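Local coordinates for protein Ser-thr phosphatase MSPP (Mycobacterium smegmatis, PDB 2JFR) that probably removes phosphate from phosphoserine and phosphothreonine in proteins, as a metal-dependent phosphatase of the PPM (PP2C) family, at residues G65-V70 with P168-I173; P114-R119 with G187-A192; A201-P206 with V210-E215. One frame throughout, in Å; residues are numbered along the deposited sequence.

Interaction 1 of 3, residues G65-V70 with P168-I173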
ATOM      1  N   GLY A  65      15.363  -6.401  -9.518  1.00 17.25           N
ATOM      2  CA  GLY A  65      15.840  -6.153  -8.178  1.00 16.98           C
ATOM      3  C   GLY A  65      14.767  -5.861  -7.199  1.00 16.42           C
ATOM      4  O   GLY A  65      14.829  -6.265  -6.029  1.00 17.60           O
ATOM      5  N   LEU A  66      13.752  -5.158  -7.629  1.00 16.42           N
ATOM      6  CA  LEU A  66      12.584  -4.897  -6.796  1.00 16.34           C
ATOM      7  C   LEU A  66      11.867  -6.177  -6.488  1.00 16.06           C
ATOM      8  O   LEU A  66      11.499  -6.443  -5.338  1.00 16.18           O
ATOM      9  CB  LEU A  66      11.654  -3.888  -7.490  1.00 16.27           C
ATOM     10  CG  LEU A  66      10.357  -3.571  -6.761  1.00 16.50           C
ATOM     11  CD1 LEU A  66      10.657  -3.015  -5.396  1.00 18.54           C
ATOM     12  CD2 LEU A  66       9.484  -2.656  -7.578  1.00 18.59           C
ATOM     13  N   LEU A  67      11.666  -6.998  -7.503  1.00 16.25           N
ATOM     14  CA  LEU A  67      10.991  -8.278  -7.280  1.00 16.63           C
ATOM     15  C   LEU A  67      11.790  -9.159  -6.342  1.00 16.37           C
ATOM     16  O   LEU A  67      11.242  -9.829  -5.453  1.00 17.02           O
ATOM     17  CB  LEU A  67      10.675  -8.995  -8.588  1.00 17.60           C
ATOM     18  CG  LEU A  67       9.656  -8.284  -9.431  1.00 22.22           C
ATOM     19  CD1 LEU A  67       9.643  -8.888 -10.827  1.00 23.09           C
ATOM     20  CD2 LEU A  67       8.289  -8.379  -8.780  1.00 33.46           C
ATOM     21  N   GLU A  68      13.110  -9.190  -6.516  1.00 16.47           N
ATOM     22  CA  GLU A  68      14.015  -9.929  -5.622  0.62 17.14           C
ATOM     23  C   GLU A  68      13.903  -9.405  -4.185  1.00 16.65           C
ATOM     24  O   GLU A  68      13.899 -10.179  -3.243  1.00 17.30           O
ATOM     25  CB  GLU A  68      15.450  -9.880  -6.095  0.62 17.46           C
ATOM     26  CG  GLU A  68      16.384 -10.745  -5.266  0.62 21.77           C
ATOM     27  CD  GLU A  68      16.023 -12.154  -4.975  0.62 25.87           C
ATOM     28  OE1 GLU A  68      15.259 -12.882  -5.651  0.62 34.44           O
ATOM     29  OE2 GLU A  68      16.568 -12.717  -3.977  0.62 35.96           O
ATOM     30  N   ALA A  69      13.822  -8.092  -4.050  1.00 16.21           N
ATOM     31  CA  ALA A  69      13.745  -7.483  -2.717  1.00 16.16           C
ATOM     32  C   ALA A  69      12.457  -7.867  -2.028  1.00 15.87           C
ATOM     33  O   ALA A  69      12.443  -8.088  -0.816  1.00 16.57           O
ATOM     34  CB  ALA A  69      13.873  -5.984  -2.843  1.00 16.75           C
ATOM     35  N   VAL A  70      11.363  -7.977  -2.788  1.00 16.13           N
ATOM     36  CA  VAL A  70      10.108  -8.428  -2.209  1.00 15.99           C
ATOM     37  C   VAL A  70      10.228  -9.891  -1.769  1.00 16.65           C
ATOM     38  O   VAL A  70       9.750 -10.252  -0.698  1.00 17.06           O
ATOM     39  CB  VAL A  70       8.968  -8.209  -3.208  1.00 17.67           C
ATOM     40  CG1 VAL A  70       7.660  -8.880  -2.727  1.00 19.33           C
ATOM     41  CG2 VAL A  70       8.747  -6.697  -3.432  1.00 18.34           C
ATOM     42  N   PRO A 168       3.552 -12.126  -5.717  1.00 22.58           N
ATOM     43  CA  PRO A 168       2.921 -10.821  -5.762  1.00 19.31           C
ATOM     44  C   PRO A 168       2.416 -10.531  -7.183  1.00 17.42           C
ATOM     45  O   PRO A 168       2.913 -11.040  -8.169  1.00 19.53           O
ATOM     46  CB  PRO A 168       4.054  -9.841  -5.408  1.00 20.47           C
ATOM     47  CG  PRO A 168       5.280 -10.484  -5.891  1.00 24.67           C
ATOM     48  CD  PRO A 168       5.039 -11.966  -5.576  1.00 25.94           C
ATOM     49  N   ASP A 169       1.434  -9.647  -7.261  1.00 15.82           N
ATOM     50  CA  ASP A 169       1.088  -9.052  -8.542  1.00 15.45           C
ATOM     51  C   ASP A 169       2.174  -8.031  -8.903  1.00 15.04           C
ATOM     52  O   ASP A 169       2.721  -7.362  -8.014  1.00 15.94           O
ATOM     53  CB  ASP A 169      -0.247  -8.375  -8.473  1.00 15.89           C
ATOM     54  CG  ASP A 169      -1.451  -9.302  -8.424  1.00 16.79           C
ATOM     55  OD1 ASP A 169      -1.280 -10.532  -8.677  1.00 22.28           O
ATOM     56  OD2 ASP A 169      -2.550  -8.832  -8.092  1.00 17.96           O
ATOM     57  N   VAL A 170       2.453  -7.921 -10.187  1.00 15.14           N
ATOM     58  CA  VAL A 170       3.487  -7.041 -10.737  0.61 14.75           C
ATOM     59  C   VAL A 170       2.920  -6.407 -11.972  1.00 14.81           C
ATOM     60  O   VAL A 170       2.564  -7.155 -12.890  1.00 16.67           O
ATOM     61  CB  VAL A 170       4.750  -7.830 -11.073  0.61 14.98           C
ATOM     62  CG1 VAL A 170       5.817  -6.888 -11.659  0.61 17.36           C
ATOM     63  CG2 VAL A 170       5.238  -8.584  -9.858  0.61 16.94           C
ATOM     64  N   PHE A 171       2.856  -5.084 -12.111  1.00 14.42           N
ATOM     65  CA  PHE A 171       2.377  -4.532 -13.357  1.00 14.45           C
ATOM     66  C   PHE A 171       2.843  -3.098 -13.485  1.00 14.22           C
ATOM     67  O   PHE A 171       3.064  -2.373 -12.502  1.00 14.71           O
ATOM     68  CB  PHE A 171       0.852  -4.564 -13.491  1.00 15.94           C
ATOM     69  CG  PHE A 171       0.483  -4.842 -14.945  1.00 16.30           C
ATOM     70  CD1 PHE A 171       0.579  -6.093 -15.443  1.00 22.64           C
ATOM     71  CD2 PHE A 171       0.092  -3.808 -15.816  1.00 16.17           C
ATOM     72  CE1 PHE A 171       0.276  -6.341 -16.781  1.00 22.75           C
ATOM     73  CE2 PHE A 171      -0.209  -4.082 -17.122  1.00 17.62           C
ATOM     74  CZ  PHE A 171      -0.083  -5.331 -17.609  1.00 21.32           C
ATOM     75  N   GLY A 172       2.935  -2.631 -14.724  1.00 14.48           N
ATOM     76  CA  GLY A 172       3.160  -1.233 -14.966  1.00 14.46           C
ATOM     77  C   GLY A 172       2.011  -0.403 -14.470  1.00 14.13           C
ATOM     78  O   GLY A 172       0.869  -0.805 -14.424  1.00 16.12           O
ATOM     79  N   ILE A 173       2.336   0.851 -14.131  1.00 14.29           N
ATOM     80  CA  ILE A 173       1.375   1.846 -13.727  1.00 14.49           C
ATOM     81  C   ILE A 173       1.189   2.838 -14.890  1.00 14.85           C
ATOM     82  O   ILE A 173       2.186   3.452 -15.308  1.00 16.08           O
ATOM     83  CB  ILE A 173       1.831   2.644 -12.476  1.00 14.35           C
ATOM     84  CG1 ILE A 173       2.243   1.690 -11.334  1.00 15.18           C
ATOM     85  CG2 ILE A 173       0.744   3.606 -12.058  1.00 15.72           C
ATOM     86  CD1 ILE A 173       2.990   2.400 -10.248  1.00 15.58           C
TER
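L67 and V170 face each other tip to tip between helix 63-81 and strand 169-172, with CA atoms 8.4 Å apart. V170 points at the helix, whereas L67 sets off to the side and only its end turns in. CG of L67 stands anti to its own carbonyl carbon (chi1 -67°), and this carries the end of the leucine to the strand. Methyl CD2 of L67 thereby meets the branched end of V170, lying 4.1 Å from CG1 of V170 and closer still to CG2. That second approach is shorter than normal van der Waals contact, and because V170 was modelled in two conformers its exact value is doubtful.

P168, just before the strand, makes the second point of contact. CG of its ring comes within 4.3 Å of CG1 of V70, a looser approach. P168 and V170, two residues apart, both point toward the helix and meet V70 and L67, about one turn apart; the contact is wholly apolar. D169, between the two strand-side residues, turns its side chain away from the helix and forms salt bridges with R138 and R158. Next to the contact, L67 and P168 both also touch V108 of the neighbouring strand 106-110. Helix 63-81 thus packs on the outer side of one sheet, reaching its edge strand 169-172, within the PP2C fold, a β-sandwich flanked by helices.

Interaction 2 of 3, residues P114-R119 with G187-A192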
ATOM      1  N   PRO A 114      -4.137  -0.656  -1.158  1.00 13.56           N
ATOM      2  CA  PRO A 114      -4.205  -0.366  -2.601  1.00 14.10           C
ATOM      3  C   PRO A 114      -3.336   0.761  -3.061  1.00 13.87           C
ATOM      4  O   PRO A 114      -2.964   1.698  -2.339  1.00 14.28           O
ATOM      5  CB  PRO A 114      -5.669  -0.053  -2.850  1.00 15.83           C
ATOM      6  CG  PRO A 114      -6.394  -0.582  -1.640  1.00 15.89           C
ATOM      7  CD  PRO A 114      -5.406  -0.319  -0.517  1.00 14.23           C
ATOM      8  N   LEU A 115      -3.057   0.705  -4.377  1.00 14.11           N
ATOM      9  CA  LEU A 115      -2.561   1.833  -5.142  1.00 13.72           C
ATOM     10  C   LEU A 115      -3.731   2.454  -5.908  1.00 13.63           C
ATOM     11  O   LEU A 115      -4.474   1.752  -6.575  1.00 14.43           O
ATOM     12  CB  LEU A 115      -1.514   1.368  -6.132  1.00 14.29           C
ATOM     13  CG  LEU A 115      -1.038   2.405  -7.158  1.00 14.40           C
ATOM     14  CD1 LEU A 115      -0.320   3.533  -6.480  1.00 14.82           C
ATOM     15  CD2 LEU A 115      -0.180   1.738  -8.221  1.00 15.88           C
ATOM     16  N   TYR A 116      -3.810   3.772  -5.837  1.00 13.90           N
ATOM     17  CA  TYR A 116      -4.777   4.568  -6.569  1.00 14.31           C
ATOM     18  C   TYR A 116      -4.074   5.558  -7.459  1.00 14.47           C
ATOM     19  O   TYR A 116      -2.991   6.065  -7.106  1.00 15.01           O
ATOM     20  CB  TYR A 116      -5.695   5.372  -5.640  1.00 15.09           C
ATOM     21  CG  TYR A 116      -6.332   4.612  -4.528  1.00 15.46           C
ATOM     22  CD1 TYR A 116      -7.607   4.094  -4.622  1.00 15.97           C
ATOM     23  CD2 TYR A 116      -5.627   4.366  -3.330  1.00 16.74           C
ATOM     24  CE1 TYR A 116      -8.173   3.388  -3.541  1.00 16.51           C
ATOM     25  CE2 TYR A 116      -6.169   3.698  -2.276  1.00 17.66           C
ATOM     26  CZ  TYR A 116      -7.434   3.200  -2.387  1.00 16.89           C
ATOM     27  OH  TYR A 116      -7.964   2.499  -1.315  1.00 19.08           O
ATOM     28  N   ARG A 117      -4.719   5.894  -8.564  1.00 15.78           N
ATOM     29  CA  ARG A 117      -4.313   7.051  -9.380  1.00 16.04           C
ATOM     30  C   ARG A 117      -5.388   8.092  -9.257  1.00 15.66           C
ATOM     31  O   ARG A 117      -6.560   7.802  -9.352  1.00 16.02           O
ATOM     32  CB  ARG A 117      -4.151   6.673 -10.825  1.00 17.02           C
ATOM     33  CG  ARG A 117      -3.636   7.827 -11.701  1.00 17.89           C
ATOM     34  CD  ARG A 117      -3.563   7.465 -13.174  1.00 19.18           C
ATOM     35  NE  ARG A 117      -4.906   7.148 -13.612  1.00 19.50           N
ATOM     36  CZ  ARG A 117      -5.242   6.247 -14.493  1.00 27.43           C
ATOM     37  NH1 ARG A 117      -4.306   5.646 -15.190  1.00 42.90           N
ATOM     38  NH2 ARG A 117      -6.516   6.028 -14.710  1.00 40.37           N
ATOM     39  N   ILE A 118      -4.924   9.333  -9.068  1.00 15.96           N
ATOM     40  CA  ILE A 118      -5.770  10.508  -8.991  0.67 17.06           C
ATOM     41  C   ILE A 118      -5.467  11.331 -10.214  1.00 16.62           C
ATOM     42  O   ILE A 118      -4.346  11.801 -10.399  1.00 17.14           O
ATOM     43  CB  ILE A 118      -5.491  11.188  -7.639  0.67 18.45           C
ATOM     44  CG1 ILE A 118      -5.771  10.190  -6.531  0.67 18.63           C
ATOM     45  CG2 ILE A 118      -6.267  12.484  -7.433  0.67 20.73           C
ATOM     46  CD1 ILE A 118      -5.068  10.413  -5.224  0.67 20.12           C
ATOM     47  N   ARG A 119      -6.471  11.470 -11.097  1.00 18.07           N
ATOM     48  CA  ARG A 119      -6.315  12.124 -12.375  1.00 18.74           C
ATOM     49  C   ARG A 119      -7.593  12.885 -12.679  1.00 21.11           C
ATOM     50  O   ARG A 119      -8.674  12.279 -12.642  1.00 21.38           O
ATOM     51  CB  ARG A 119      -5.995  11.099 -13.492  1.00 20.16           C
ATOM     52  CG  ARG A 119      -5.980  11.620 -14.878  1.00 22.59           C
ATOM     53  CD  ARG A 119      -5.912  10.441 -15.903  1.00 25.83           C
ATOM     54  NE  ARG A 119      -4.526  10.100 -15.888  1.00 23.53           N
ATOM     55  CZ  ARG A 119      -4.050   9.138 -16.693  1.00 25.40           C
ATOM     56  NH1 ARG A 119      -4.899   8.454 -17.463  1.00 33.02           N
ATOM     57  NH2 ARG A 119      -2.759   8.964 -16.664  1.00 26.94           N
ATOM     58  N   GLY A 187      -7.074   0.937   6.061  1.00 14.69           N
ATOM     59  CA  GLY A 187      -7.762   1.753   7.024  1.00 14.99           C
ATOM     60  C   GLY A 187      -8.444   2.954   6.421  1.00 15.01           C
ATOM     61  O   GLY A 187      -9.444   3.433   6.944  1.00 15.66           O
ATOM     62  N   LEU A 188      -7.936   3.464   5.298  1.00 14.88           N
ATOM     63  CA  LEU A 188      -8.495   4.692   4.736  1.00 15.11           C
ATOM     64  C   LEU A 188      -9.929   4.530   4.347  1.00 15.21           C
ATOM     65  O   LEU A 188     -10.753   5.411   4.595  1.00 15.53           O
ATOM     66  CB  LEU A 188      -7.659   5.093   3.509  1.00 15.29           C
ATOM     67  CG  LEU A 188      -8.156   6.314   2.766  1.00 15.26           C
ATOM     68  CD1 LEU A 188      -8.181   7.550   3.677  1.00 17.02           C
ATOM     69  CD2 LEU A 188      -7.286   6.558   1.541  1.00 16.13           C
ATOM     70  N   PHE A 189     -10.305   3.395   3.728  1.00 16.18           N
ATOM     71  CA  PHE A 189     -11.634   3.129   3.228  1.00 16.18           C
ATOM     72  C   PHE A 189     -12.479   2.314   4.177  1.00 16.94           C
ATOM     73  O   PHE A 189     -13.514   1.767   3.841  1.00 17.80           O
ATOM     74  CB  PHE A 189     -11.594   2.537   1.809  1.00 18.21           C
ATOM     75  CG  PHE A 189     -11.468   3.554   0.706  1.00 17.17           C
ATOM     76  CD1 PHE A 189     -12.608   3.964  -0.001  1.00 19.52           C
ATOM     77  CD2 PHE A 189     -10.237   4.068   0.352  1.00 18.46           C
ATOM     78  CE1 PHE A 189     -12.512   4.865  -1.023  1.00 22.02           C
ATOM     79  CE2 PHE A 189     -10.134   4.969  -0.669  1.00 19.14           C
ATOM     80  CZ  PHE A 189     -11.269   5.376  -1.369  1.00 21.51           C
ATOM     81  N   ALA A 190     -12.088   2.233   5.456  1.00 16.89           N
ATOM     82  CA  ALA A 190     -12.875   1.450   6.421  1.00 17.45           C
ATOM     83  C   ALA A 190     -14.272   1.973   6.588  1.00 17.94           C
ATOM     84  O   ALA A 190     -15.169   1.178   6.903  1.00 20.01           O
ATOM     85  CB  ALA A 190     -12.174   1.454   7.766  1.00 19.50           C
ATOM     86  N   ALA A 191     -14.468   3.306   6.530  1.00 17.05           N
ATOM     87  CA  ALA A 191     -15.719   3.898   6.952  1.00 17.20           C
ATOM     88  C   ALA A 191     -16.110   5.203   6.282  1.00 17.35           C
ATOM     89  O   ALA A 191     -17.289   5.468   6.162  1.00 18.99           O
ATOM     90  CB  ALA A 191     -15.696   4.152   8.487  1.00 18.52           C
ATOM     91  N   ALA A 192     -15.143   6.055   5.960  1.00 16.88           N
ATOM     92  CA  ALA A 192     -15.469   7.403   5.584  1.00 17.30           C
ATOM     93  C   ALA A 192     -16.169   7.495   4.274  1.00 17.66           C
ATOM     94  O   ALA A 192     -16.107   6.643   3.404  1.00 18.03           O
ATOM     95  CB  ALA A 192     -14.164   8.178   5.488  1.00 18.21           C
TER
HETATM   96  O   HOH W   1      -7.952   1.892   1.671  1.00 24.27           O
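Y116 and F189 bring their rings together from opposite directions, and this aromatic pair makes most of the contact. The ring planes are nearly parallel, at 22°, but they are slid so far apart, with centroids 5.5 Å from each other, that there is little true stacking overlap. What meets is the phenol end of the tyrosine and one flank of the phenylalanine: CZ of Y116 lies 3.7 Å from CE2 of F189, and the hydroxyl OH of Y116 is 3.2 Å from CD2 of F189.

The polar link is indirect. A water sits 3.0 Å from OH of Y116 and also accepts a weak hydrogen bond from the backbone N of F189, at 3.5 Å, a loose water bridge between the hydroxyl and the loop.

Neighbouring elements frame the pair: M123 touches both rings, and I197 of helix 194-201 packs on F189. Residues 187-192 belong to the loop that follows D186, a manganese ligand, and the F189 side chain is about 7 Å from a bound magnesium ion. The contact therefore joins a strand of one PP2C sheet to a loop bordering the metal-bearing active site.

Interaction 3 of 3, residues A201-P206 with V210-E215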
ATOM      1  N   ALA A 201      -7.742  13.578  -0.829  1.00 17.97           N
ATOM      2  CA  ALA A 201      -6.723  13.032  -1.701  1.00 18.35           C
ATOM      3  C   ALA A 201      -6.333  14.006  -2.827  1.00 18.80           C
ATOM      4  O   ALA A 201      -5.251  13.826  -3.386  1.00 21.28           O
ATOM      5  CB  ALA A 201      -7.176  11.741  -2.315  1.00 18.95           C
ATOM      6  N   THR A 202      -7.182  14.949  -3.136  1.00 19.22           N
ATOM      7  CA  THR A 202      -6.937  15.917  -4.202  1.00 21.39           C
ATOM      8  C   THR A 202      -6.443  17.232  -3.646  1.00 22.29           C
ATOM      9  O   THR A 202      -6.276  18.202  -4.409  1.00 25.76           O
ATOM     10  CB  THR A 202      -8.171  16.138  -5.072  1.00 22.76           C
ATOM     11  OG1 THR A 202      -9.329  16.480  -4.291  1.00 23.64           O
ATOM     12  CG2 THR A 202      -8.494  14.881  -5.878  1.00 23.47           C
ATOM     13  N   SER A 203      -6.139  17.313  -2.371  1.00 21.53           N
ATOM     14  CA  SER A 203      -5.634  18.543  -1.800  1.00 22.01           C
ATOM     15  C   SER A 203      -4.365  18.965  -2.546  1.00 22.96           C
ATOM     16  O   SER A 203      -3.470  18.119  -2.718  1.00 22.67           O
ATOM     17  CB  SER A 203      -5.239  18.367  -0.373  1.00 22.28           C
ATOM     18  OG  SER A 203      -6.303  17.966   0.446  1.00 22.72           O
ATOM     19  N   PRO A 204      -4.260  20.177  -3.046  1.00 24.63           N
ATOM     20  CA  PRO A 204      -3.076  20.462  -3.902  1.00 27.66           C
ATOM     21  C   PRO A 204      -1.739  20.202  -3.263  1.00 25.92           C
ATOM     22  O   PRO A 204      -0.862  19.676  -3.946  1.00 27.11           O
ATOM     23  CB  PRO A 204      -3.233  21.983  -4.130  1.00 37.03           C
ATOM     24  CG  PRO A 204      -4.718  22.169  -4.129  1.00 36.79           C
ATOM     25  CD  PRO A 204      -5.233  21.265  -3.024  1.00 28.18           C
ATOM     26  N   ASP A 205      -1.532  20.555  -2.008  1.00 26.72           N
ATOM     27  CA  ASP A 205      -0.249  20.267  -1.368  1.00 26.60           C
ATOM     28  C   ASP A 205      -0.241  18.854  -0.861  1.00 22.07           C
ATOM     29  O   ASP A 205      -1.063  18.489  -0.040  1.00 22.52           O
ATOM     30  CB  ASP A 205      -0.050  21.278  -0.234  1.00 31.64           C
ATOM     31  CG  ASP A 205       1.225  21.150   0.577  1.00 33.66           C
ATOM     32  OD1 ASP A 205       1.915  20.096   0.531  1.00 35.84           O
ATOM     33  OD2 ASP A 205       1.561  22.110   1.328  1.00 42.20           O
ATOM     34  N   PRO A 206       0.631  18.000  -1.353  1.00 23.75           N
ATOM     35  CA  PRO A 206       0.645  16.583  -0.872  1.00 21.92           C
ATOM     36  C   PRO A 206       0.837  16.439   0.618  1.00 21.60           C
ATOM     37  O   PRO A 206       0.326  15.474   1.203  1.00 19.64           O
ATOM     38  CB  PRO A 206       1.818  15.970  -1.604  1.00 25.35           C
ATOM     39  CG  PRO A 206       2.570  17.121  -2.124  1.00 30.12           C
ATOM     40  CD  PRO A 206       1.712  18.294  -2.325  1.00 26.00           C
ATOM     41  N   VAL A 210      -1.963  14.218   2.768  1.00 17.25           N
ATOM     42  CA  VAL A 210      -1.767  13.058   3.637  1.00 16.96           C
ATOM     43  C   VAL A 210      -2.347  13.314   5.014  1.00 17.04           C
ATOM     44  O   VAL A 210      -2.932  12.392   5.618  1.00 17.09           O
ATOM     45  CB  VAL A 210      -0.330  12.567   3.699  1.00 16.79           C
ATOM     46  CG1 VAL A 210       0.139  12.025   2.353  1.00 17.99           C
ATOM     47  CG2 VAL A 210       0.664  13.626   4.217  1.00 18.58           C
ATOM     48  N   ARG A 211      -2.200  14.526   5.528  1.00 17.52           N
ATOM     49  CA  ARG A 211      -2.788  14.826   6.843  0.52 18.14           C
ATOM     50  C   ARG A 211      -4.298  14.779   6.766  1.00 18.16           C
ATOM     51  O   ARG A 211      -4.948  14.236   7.667  1.00 18.59           O
ATOM     52  CB  ARG A 211      -2.286  16.177   7.291  0.52 20.33           C
ATOM     53  CG  ARG A 211      -0.855  16.127   7.782  0.52 24.02           C
ATOM     54  CD  ARG A 211      -0.359  17.522   8.118  0.52 38.54           C
ATOM     55  NE  ARG A 211       1.077  17.569   8.192  0.52 49.39           N
ATOM     56  CZ  ARG A 211       1.848  18.546   7.734  0.52 52.83           C
ATOM     57  NH1 ARG A 211       1.401  19.636   7.118  0.52 61.98           N
ATOM     58  NH2 ARG A 211       3.137  18.357   7.933  0.52 65.32           N
ATOM     59  N   ARG A 212      -4.896  15.341   5.709  1.00 17.86           N
ATOM     60  CA  ARG A 212      -6.338  15.314   5.587  1.00 18.32           C
ATOM     61  C   ARG A 212      -6.856  13.893   5.410  1.00 16.76           C
ATOM     62  O   ARG A 212      -7.929  13.573   5.931  1.00 17.46           O
ATOM     63  CB  ARG A 212      -6.796  16.211   4.465  1.00 19.69           C
ATOM     64  CG  ARG A 212      -6.485  17.693   4.752  1.00 23.41           C
ATOM     65  CD  ARG A 212      -7.151  18.591   3.770  1.00 31.04           C
ATOM     66  NE  ARG A 212      -8.594  18.500   3.733  1.00 36.65           N
ATOM     67  CZ  ARG A 212      -9.273  18.636   2.575  1.00 35.44           C
ATOM     68  NH1 ARG A 212      -8.791  18.839   1.348  1.00 41.81           N
ATOM     69  NH2 ARG A 212     -10.528  18.532   2.740  1.00 44.99           N
ATOM     70  N   LEU A 213      -6.127  13.045   4.701  1.00 16.75           N
ATOM     71  CA  LEU A 213      -6.555  11.674   4.519  1.00 16.50           C
ATOM     72  C   LEU A 213      -6.672  10.923   5.830  1.00 15.68           C
ATOM     73  O   LEU A 213      -7.642  10.268   6.129  1.00 16.70           O
ATOM     74  CB  LEU A 213      -5.663  10.921   3.558  1.00 16.29           C
ATOM     75  CG  LEU A 213      -5.837  11.300   2.083  1.00 16.50           C
ATOM     76  CD1 LEU A 213      -4.640  10.913   1.272  1.00 17.16           C
ATOM     77  CD2 LEU A 213      -7.127  10.670   1.539  1.00 16.94           C
ATOM     78  N   VAL A 214      -5.623  11.042   6.670  1.00 16.39           N
ATOM     79  CA  VAL A 214      -5.726  10.306   7.918  0.67 17.20           C
ATOM     80  C   VAL A 214      -6.739  10.995   8.826  1.00 16.74           C
ATOM     81  O   VAL A 214      -7.424  10.276   9.583  1.00 17.23           O
ATOM     82  CB  VAL A 214      -4.352  10.111   8.595  0.67 16.67           C
ATOM     83  CG1 VAL A 214      -3.419   9.310   7.690  0.67 18.14           C
ATOM     84  CG2 VAL A 214      -3.724  11.423   8.978  0.67 18.14           C
ATOM     85  N   GLU A 215      -6.941  12.293   8.768  1.00 17.05           N
ATOM     86  CA  GLU A 215      -8.017  12.928   9.539  1.00 17.79           C
ATOM     87  C   GLU A 215      -9.382  12.441   9.105  1.00 17.01           C
ATOM     88  O   GLU A 215     -10.228  12.200   9.961  1.00 17.12           O
ATOM     89  CB  GLU A 215      -7.911  14.433   9.410  1.00 20.14           C
ATOM     90  CG  GLU A 215      -6.652  15.024  10.068  1.00 28.28           C
ATOM     91  CD  GLU A 215      -6.455  16.530   9.843  1.00 46.83           C
ATOM     92  OE1 GLU A 215      -7.310  17.133   9.110  1.00 64.15           O
ATOM     93  OE2 GLU A 215      -5.502  17.191  10.375  1.00 72.51           O
TER
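OG of S203 stands anti to the carbonyl carbon, beside the backbone N (chi1 -60°), and the R212 chain bends at chi3 (60°), which brings the serine hydroxyl and the arginine tip together in the tight turn of an α-helical hairpin, where helix 194-201 gives way to helix 206-219. NH1 of R212 donates to OG of S203 over 2.8 Å. The bond is bent, with an N-H...O angle of 142°, and the oxygen sits at the edge of the guanidinium, somewhat tilted from its plane. The other terminal nitrogen, NH2, forms a salt bridge with D199 on the first helix, while OG of S203 is also hydrogen-bonded to A200 O. Arginine and serine thus lace the second helix to the end of the first through two separate partners each.

Deeper in the hairpin the contact becomes apolar: CD2 of L213 approaches CB of A201 to 4.0 Å and also lies against the backbone N of A201. I118 of strand 115-119 packs on A201 from the sheet.

The first turn of the second helix includes the backbone bond from N of V210 to O of P206, 3.0 Å long. D205 occupies the N-cap position just ahead, its OD1 hydrogen-bonded to the backbone N of Q207.

Overall arrangement
Interactions 2 and 3 are neighbours on one side of the chain: I118 of strand 115-119 packs on A201 and T202, and L188 meets the backbone of L213. Interaction 2 ties a strand of one sheet to the loop above it, and interaction 3 closes the helical hairpin on the same side, whereas interaction 1 joins a helix to the other sheet, on the opposite side of the chain's centre. The sandwich interior connects the two halves, with I173 touching L115. Chemistry varies with place. Interaction 1, partly buried at a sheet edge, is purely aliphatic; interaction 2, closest to the metals, combines aromatic packing with a water; interaction 3, the most buried though farthest from the centre, adds direct hydrogen bonds to its apolar packing.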